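Local coordinates for protein Cel44C (Paenibacillus polymyxa, PDB 2YIH) that hydrolyses xyloglucan and, as an endo-glucanase, probably other beta-1,4-glucan chains, with this chain holding the family 44 glycoside hydrolase part of a longer enzyme, at residues P188-H193 / V232-G237; W257-Y262 / D279-H284. The protein carries 8 engineered substitutions. One frame throughout, in Å; residues are numbered along the deposited sequence.

Contact 1. Residues P188-H193 / V232-G237. With XYS (alpha-D-xylopyranose), chain B; BGC (beta-D-glucopyranose), chain C; BGC (beta-D-glucopyranose), chain D.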
loop_
_atom_site.group_PDB
_atom_site.type_symbol
_atom_site.label_atom_id
_atom_site.label_comp_id
_atom_site.label_asym_id
_atom_site.label_seq_id
_atom_site.Cartn_x
_atom_site.Cartn_y
_atom_site.Cartn_z
ATOM N N PRO A 188 0.939 -14.731 4.272
ATOM C CA PRO A 188 1.159 -16.178 4.472
ATOM C C PRO A 188 1.227 -16.629 5.945
ATOM O O PRO A 188 0.748 -17.734 6.272
ATOM C CB PRO A 188 2.482 -16.430 3.735
ATOM C CG PRO A 188 3.182 -15.054 3.759
ATOM C CD PRO A 188 2.037 -14.116 3.477
ATOM N N ALA A 189 1.729 -15.780 6.845
ATOM C CA ALA A 189 1.793 -16.135 8.276
ATOM C C ALA A 189 0.423 -16.165 8.914
ATOM O O ALA A 189 0.278 -16.735 9.994
ATOM C CB ALA A 189 2.723 -15.196 9.051
ATOM N N LEU A 190 -0.584 -15.659 8.173
ATOM C CA LEU A 190 -1.992 -15.772 8.578
ATOM C C LEU A 190 -2.786 -16.826 7.817
ATOM O O LEU A 190 -3.973 -17.026 8.141
ATOM C CB LEU A 190 -2.707 -14.412 8.536
ATOM C CG LEU A 190 -2.122 -13.374 9.499
ATOM C CD1 LEU A 190 -3.020 -12.161 9.515
ATOM C CD2 LEU A 190 -1.911 -13.891 10.917
ATOM N N TRP A 191 -2.149 -17.554 6.893
ATOM C CA TRP A 191 -2.896 -18.573 6.165
ATOM C C TRP A 191 -3.626 -19.511 7.133
ATOM O O TRP A 191 -4.781 -19.899 6.880
ATOM C CB TRP A 191 -1.966 -19.415 5.294
ATOM C CG TRP A 191 -1.543 -18.784 4.030
ATOM C CD1 TRP A 191 -2.082 -17.661 3.414
ATOM C CD2 TRP A 191 -0.456 -19.215 3.210
ATOM N NE1 TRP A 191 -1.391 -17.403 2.242
ATOM C CE2 TRP A 191 -0.390 -18.339 2.100
ATOM C CE3 TRP A 191 0.463 -20.263 3.304
ATOM C CZ2 TRP A 191 0.564 -18.486 1.075
ATOM C CZ3 TRP A 191 1.434 -20.432 2.272
ATOM C CH2 TRP A 191 1.470 -19.544 1.179
ATOM N N SER A 192 -2.962 -19.932 8.204
ATOM C CA SER A 192 -3.604 -20.947 9.070
ATOM C C SER A 192 -4.731 -20.372 9.897
ATOM O O SER A 192 -5.567 -21.117 10.426
ATOM C CB SER A 192 -2.580 -21.659 9.981
ATOM O OG SER A 192 -2.049 -20.743 10.901
ATOM N N HIS A 193 -4.781 -19.054 9.997
ATOM C CA HIS A 193 -5.866 -18.400 10.740
ATOM C C HIS A 193 -7.012 -17.930 9.813
ATOM O O HIS A 193 -8.210 -18.140 10.092
ATOM C CB HIS A 193 -5.286 -17.231 11.553
ATOM C CG HIS A 193 -6.325 -16.416 12.271
ATOM N ND1 HIS A 193 -6.785 -16.739 13.528
ATOM C CD2 HIS A 193 -7.012 -15.311 11.891
ATOM C CE1 HIS A 193 -7.716 -15.868 13.894
ATOM N NE2 HIS A 193 -7.872 -14.991 12.918
ATOM N N VAL A 232 4.378 -10.089 1.383
ATOM C CA VAL A 232 3.013 -9.575 1.659
ATOM C C VAL A 232 2.652 -9.807 3.152
ATOM O O VAL A 232 1.585 -10.365 3.498
ATOM C CB VAL A 232 1.933 -10.204 0.688
ATOM C CG1 VAL A 232 0.711 -9.298 0.602
ATOM C CG2 VAL A 232 2.523 -10.390 -0.753
ATOM N N LEU A 233 3.577 -9.457 4.034
ATOM C CA LEU A 233 3.437 -9.802 5.456
ATOM C C LEU A 233 2.382 -8.955 6.155
ATOM O O LEU A 233 2.322 -7.724 5.962
ATOM C CB LEU A 233 4.778 -9.610 6.170
ATOM C CG LEU A 233 5.918 -10.473 5.623
ATOM C CD1 LEU A 233 7.218 -10.227 6.411
ATOM C CD2 LEU A 233 5.585 -11.982 5.684
ATOM N N TYR A 234 1.579 -9.585 7.024
ATOM C CA TYR A 234 0.423 -8.884 7.604
ATOM C C TYR A 234 0.788 -7.758 8.563
ATOM O O TYR A 234 -0.002 -6.813 8.750
ATOM C CB TYR A 234 -0.529 -9.875 8.306
ATOM C CG TYR A 234 -0.187 -10.140 9.756
ATOM C CD1 TYR A 234 -0.690 -9.324 10.791
ATOM C CD2 TYR A 234 0.629 -11.214 10.101
ATOM C CE1 TYR A 234 -0.362 -9.598 12.162
ATOM C CE2 TYR A 234 0.955 -11.487 11.451
ATOM C CZ TYR A 234 0.445 -10.674 12.463
ATOM O OH TYR A 234 0.774 -10.928 13.782
ATOM N N GLY A 235 1.934 -7.871 9.240
ATOM C CA GLY A 235 2.227 -6.963 10.350
ATOM C C GLY A 235 3.449 -7.435 11.116
ATOM O O GLY A 235 4.083 -8.419 10.754
ATOM N N PHE A 236 3.781 -6.719 12.189
ATOM C CA PHE A 236 5.068 -6.870 12.815
ATOM C C PHE A 236 5.362 -8.299 13.306
ATOM O O PHE A 236 6.493 -8.768 13.202
ATOM C CB PHE A 236 5.226 -5.862 13.957
ATOM C CG PHE A 236 6.608 -5.869 14.532
ATOM C CD1 PHE A 236 7.629 -5.180 13.891
ATOM C CD2 PHE A 236 6.925 -6.740 15.556
ATOM C CE1 PHE A 236 8.954 -5.266 14.370
ATOM C CE2 PHE A 236 8.230 -6.846 16.009
ATOM C CZ PHE A 236 9.235 -6.143 15.399
ATOM N N GLY A 237 4.353 -9.010 13.802
ATOM C CA GLY A 237 4.617 -10.380 14.265
ATOM C C GLY A 237 5.140 -11.292 13.152
ATOM O O GLY A 237 5.933 -12.206 13.403
HETATM C C1 XYS B . -4.425 -14.089 14.506
HETATM C C2 XYS B . -4.586 -14.891 15.789
HETATM C C3 XYS B . -3.201 -15.299 16.263
HETATM C C4 XYS B . -2.581 -16.183 15.198
HETATM C C5 XYS B . -2.582 -15.504 13.826
HETATM O O2 XYS B . -5.240 -14.110 16.791
HETATM O O3 XYS B . -3.311 -16.083 17.451
HETATM O O4 XYS B . -1.259 -16.527 15.638
HETATM O O5 XYS B . -3.875 -14.941 13.496
HETATM C C2 BGC C . -6.558 -10.707 10.735
HETATM C C3 BGC C . -6.345 -10.912 9.234
HETATM C C4 BGC C . -6.286 -9.553 8.536
HETATM C C5 BGC C . -5.351 -8.575 9.245
HETATM C C6 BGC C . -5.560 -7.192 8.630
HETATM C C1 BGC C . -5.458 -9.796 11.278
HETATM O O2 BGC C . -6.530 -11.956 11.439
HETATM O O3 BGC C . -7.419 -11.677 8.666
HETATM O O4 BGC C . -5.931 -9.635 7.146
HETATM O O5 BGC C . -5.642 -8.533 10.647
HETATM O O6 BGC C . -6.958 -6.902 8.489
HETATM C C2 BGC D . -3.155 -8.002 15.152
HETATM C C3 BGC D . -4.435 -8.218 14.351
HETATM C C4 BGC D . -4.320 -9.474 13.455
HETATM C C5 BGC D . -3.916 -10.622 14.383
HETATM C C6 BGC D . -3.784 -11.980 13.703
HETATM C C1 BGC D . -2.769 -9.239 15.934
HETATM O O2 BGC D . -3.284 -6.926 16.095
HETATM O O3 BGC D . -4.599 -7.077 13.515
HETATM O O4 BGC D . -5.544 -9.706 12.709
HETATM O O5 BGC D . -2.659 -10.347 15.027
HETATM O O6 BGC D . -3.556 -12.965 14.712
#
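L190 lays its CD1 methyl over one face of the Y234 ring, 3.5 Å from Y234 CG. This is a CH-pi contact: L190 CD1 stands 4.0 Å from the Y234 ring centroid and 29° off the ring normal. The two side chains cross at about a right angle. Y234 has its ring between the backbone N and the carbonyl carbon (chi1 88°), a position that swings it over to the leucine. The fit is snug here, and the bound glycan extends it: L190 CD2 is 3.4 Å from C5 of the xylose, and L190 CD1 is 3.6 Å from C3 of the chain C glucose. Toward the more open end, H193 is partly exposed; it makes no contact with 232-237 but sets one imidazole face against the xylose, H193 CG to its O5 3.1 Å. Y234 OH is hydrogen-bonded to Q243 OE1, and Q243 NE2 in turn holds the xylose, so protein and sugar share one polar residue at the pocket wall. Packing is looser at the buried base, where P188 CD comes 3.8 Å from V232 O and P188 CG 4.3 Å from L233 CD2. Segment 188-193 follows barrel strand 181-184 and packs by the carboxyl end of its neighbour, strand 227-233. P188 rests on L208 of helix 205-222, A189 and L233 touch A238 of helix 236-241, and strand 280-285 flanks L233 by backbone hydrogen bonds.

Contact 2. Residues W257-Y262 / D279-H284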
loop_
_atom_site.group_PDB
_atom_site.type_symbol
_atom_site.label_atom_id
_atom_site.label_comp_id
_atom_site.label_asym_id
_atom_site.label_seq_id
_atom_site.Cartn_x
_atom_site.Cartn_y
_atom_site.Cartn_z
ATOM N N TRP A 257 15.713 -10.784 12.229
ATOM C CA TRP A 257 14.283 -11.036 12.071
ATOM C C TRP A 257 14.020 -11.725 10.759
ATOM O O TRP A 257 14.930 -11.827 9.919
ATOM C CB TRP A 257 13.433 -9.747 12.196
ATOM C CG TRP A 257 13.757 -8.572 11.241
ATOM C CD1 TRP A 257 14.894 -8.369 10.501
ATOM C CD2 TRP A 257 12.950 -7.399 11.074
ATOM N NE1 TRP A 257 14.818 -7.150 9.855
ATOM C CE2 TRP A 257 13.642 -6.530 10.206
ATOM C CE3 TRP A 257 11.705 -6.999 11.590
ATOM C CZ2 TRP A 257 13.127 -5.282 9.819
ATOM C CZ3 TRP A 257 11.192 -5.745 11.228
ATOM C CH2 TRP A 257 11.904 -4.904 10.351
ATOM N N PHE A 258 12.787 -12.226 10.593
ATOM C CA PHE A 258 12.418 -12.989 9.384
ATOM C C PHE A 258 12.619 -12.162 8.095
ATOM O O PHE A 258 12.955 -12.709 7.041
ATOM C CB PHE A 258 10.957 -13.516 9.507
ATOM C CG PHE A 258 10.446 -14.139 8.247
ATOM C CD1 PHE A 258 10.858 -15.405 7.870
ATOM C CD2 PHE A 258 9.696 -13.376 7.339
ATOM C CE1 PHE A 258 10.482 -15.941 6.594
ATOM C CE2 PHE A 258 9.316 -13.877 6.089
ATOM C CZ PHE A 258 9.722 -15.165 5.689
ATOM N N VAL A 259 12.392 -10.849 8.189
ATOM C CA VAL A 259 12.599 -9.936 7.051
ATOM C C VAL A 259 13.970 -10.245 6.414
ATOM O O VAL A 259 14.067 -10.416 5.203
ATOM C CB VAL A 259 12.552 -8.450 7.521
ATOM C CG1 VAL A 259 13.126 -7.468 6.433
ATOM C CG2 VAL A 259 11.113 -8.062 7.935
ATOM N N ASP A 260 15.009 -10.350 7.249
ATOM C CA ASP A 260 16.374 -10.602 6.760
ATOM C C ASP A 260 16.546 -11.989 6.167
ATOM O O ASP A 260 17.165 -12.138 5.102
ATOM C CB ASP A 260 17.387 -10.426 7.905
ATOM C CG ASP A 260 17.508 -8.978 8.349
ATOM O OD1 ASP A 260 17.102 -8.072 7.590
ATOM O OD2 ASP A 260 17.960 -8.743 9.485
ATOM N N TYR A 261 15.968 -12.996 6.834
ATOM C CA TYR A 261 16.036 -14.372 6.329
ATOM C C TYR A 261 15.433 -14.448 4.921
ATOM O O TYR A 261 15.997 -15.058 4.012
ATOM C CB TYR A 261 15.316 -15.348 7.293
ATOM C CG TYR A 261 15.095 -16.747 6.726
ATOM C CD1 TYR A 261 16.062 -17.742 6.878
ATOM C CD2 TYR A 261 13.896 -17.094 6.078
ATOM C CE1 TYR A 261 15.850 -19.030 6.350
ATOM C CE2 TYR A 261 13.682 -18.374 5.558
ATOM C CZ TYR A 261 14.664 -19.334 5.698
ATOM O OH TYR A 261 14.477 -20.583 5.186
ATOM N N TYR A 262 14.249 -13.866 4.773
ATOM C CA TYR A 262 13.552 -13.900 3.485
ATOM C C TYR A 262 14.356 -13.204 2.382
ATOM O O TYR A 262 14.534 -13.743 1.292
ATOM C CB TYR A 262 12.183 -13.259 3.619
ATOM C CG TYR A 262 11.340 -13.253 2.348
ATOM C CD1 TYR A 262 10.488 -14.334 2.036
ATOM C CD2 TYR A 262 11.300 -12.114 1.531
ATOM C CE1 TYR A 262 9.692 -14.297 0.906
ATOM C CE2 TYR A 262 10.510 -12.064 0.426
ATOM C CZ TYR A 262 9.691 -13.145 0.132
ATOM O OH TYR A 262 8.870 -13.054 -0.931
ATOM N N ASP A 279 11.278 -8.590 -6.687
ATOM C CA ASP A 279 11.496 -7.219 -7.102
ATOM C C ASP A 279 11.150 -6.224 -6.017
ATOM O O ASP A 279 11.793 -5.178 -5.909
ATOM C CB ASP A 279 10.687 -6.924 -8.365
ATOM C CG ASP A 279 11.206 -7.700 -9.533
ATOM O OD1 ASP A 279 12.310 -7.316 -9.999
ATOM O OD2 ASP A 279 10.592 -8.734 -9.883
ATOM N N VAL A 280 10.113 -6.533 -5.224
ATOM C CA VAL A 280 9.589 -5.575 -4.259
ATOM C C VAL A 280 9.280 -6.304 -2.964
ATOM O O VAL A 280 8.523 -7.289 -2.976
ATOM C CB VAL A 280 8.281 -4.910 -4.774
ATOM C CG1 VAL A 280 7.793 -3.815 -3.811
ATOM C CG2 VAL A 280 8.473 -4.338 -6.222
ATOM N N PHE A 281 9.848 -5.807 -1.879
ATOM C CA PHE A 281 9.598 -6.371 -0.562
ATOM C C PHE A 281 8.350 -5.696 -0.051
ATOM O O PHE A 281 8.278 -4.462 -0.003
ATOM C CB PHE A 281 10.787 -6.144 0.375
ATOM C CG PHE A 281 10.632 -6.853 1.704
ATOM C CD1 PHE A 281 10.981 -8.189 1.831
ATOM C CD2 PHE A 281 10.085 -6.186 2.802
ATOM C CE1 PHE A 281 10.791 -8.868 3.063
ATOM C CE2 PHE A 281 9.894 -6.844 4.026
ATOM C CZ PHE A 281 10.235 -8.197 4.144
ATOM N N ASP A 282 7.340 -6.524 0.248
ATOM C CA ASP A 282 5.925 -6.128 0.306
ATOM C C ASP A 282 5.431 -6.413 1.738
ATOM O O ASP A 282 5.492 -7.557 2.191
ATOM C CB ASP A 282 5.188 -7.010 -0.711
ATOM C CG ASP A 282 3.683 -6.738 -0.794
ATOM O OD1 ASP A 282 3.086 -6.321 0.217
ATOM O OD2 ASP A 282 3.094 -6.978 -1.865
ATOM N N VAL A 283 5.071 -5.358 2.469
ATOM C CA VAL A 283 4.461 -5.495 3.807
ATOM C C VAL A 283 3.090 -4.806 3.913
ATOM O O VAL A 283 2.757 -3.899 3.140
ATOM C CB VAL A 283 5.383 -4.918 4.906
ATOM C CG1 VAL A 283 6.715 -5.659 4.929
ATOM C CG2 VAL A 283 5.598 -3.418 4.720
ATOM N N HIS A 284 2.288 -5.279 4.870
ATOM C CA HIS A 284 1.111 -4.541 5.344
ATOM C C HIS A 284 1.407 -3.893 6.703
ATOM O O HIS A 284 2.187 -4.422 7.492
ATOM C CB HIS A 284 -0.068 -5.513 5.451
ATOM C CG HIS A 284 -0.439 -6.112 4.127
ATOM N ND1 HIS A 284 -1.391 -7.100 3.981
ATOM C CD2 HIS A 284 -0.020 -5.799 2.874
ATOM C CE1 HIS A 284 -1.526 -7.389 2.695
ATOM N NE2 HIS A 284 -0.707 -6.607 2.001
#
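On the helix that sets V259 and Y262 against F281, the carboxylate oxygen D260 OD1 is gripped twice, by a hydrogen bond with S344 OG of helix 337-348 and by a weak one from W257 NE1. The hydrogen bond from the indole is long and bent, 3.3 Å from W257 NE1 to D260 OD1 with an N-H...O angle of 128°, and W257 NE1 also bonds to S344 OG. This polar cluster ties the first turn of helix 258-273 to its neighbour, whereas the contact across to strand 280-285 is purely apolar. F281 carries it from the strand side: its CG is anti to the backbone N (chi1 -173°), which reaches the ring out toward the helix. At the ring's end, F281 CZ meets V259 CG1 at 3.8 Å and V259 CG2 at 3.9 Å, the two side chains crossing at about a right angle. Y262 comes to the edge of the same phenyl, its CD2 3.6 Å from F281 CE1 and near the F281 plane. The aromatic planes are inclined at 66°, so the rings do not lie flat together. Y262 and F281 touch P231 of the adjacent strand, and V259 also packs on Y239. An outward-facing strand residue received by the helix that leads into that strand is characteristic of the beta-alpha-beta crossovers of a TIM barrel, here joining strands 227-233 and 280-285.

How the contacts relate
Both contacts are buried and sit on neighbouring strands of one parallel barrel, their centres about 12 Å apart. The strands join them directly: L233 O of contact 1 is 2.7 Å from H284 N of contact 2, a probable hydrogen bond, and V232 packs against the H284 ring. Their places in the barrel differ. Contact 1 lies at the carboxyl ends of the strands, where loops shape the glycan pocket, and L190 and Y234 also meet sugar. Contact 2 lies on the barrel's outer side, away from the annotated sites, and joins a helix to its strand through hydrocarbon alone. Helix 236-241 begins within contact 1, and its Y239 packs on V259 and V283 of contact 2.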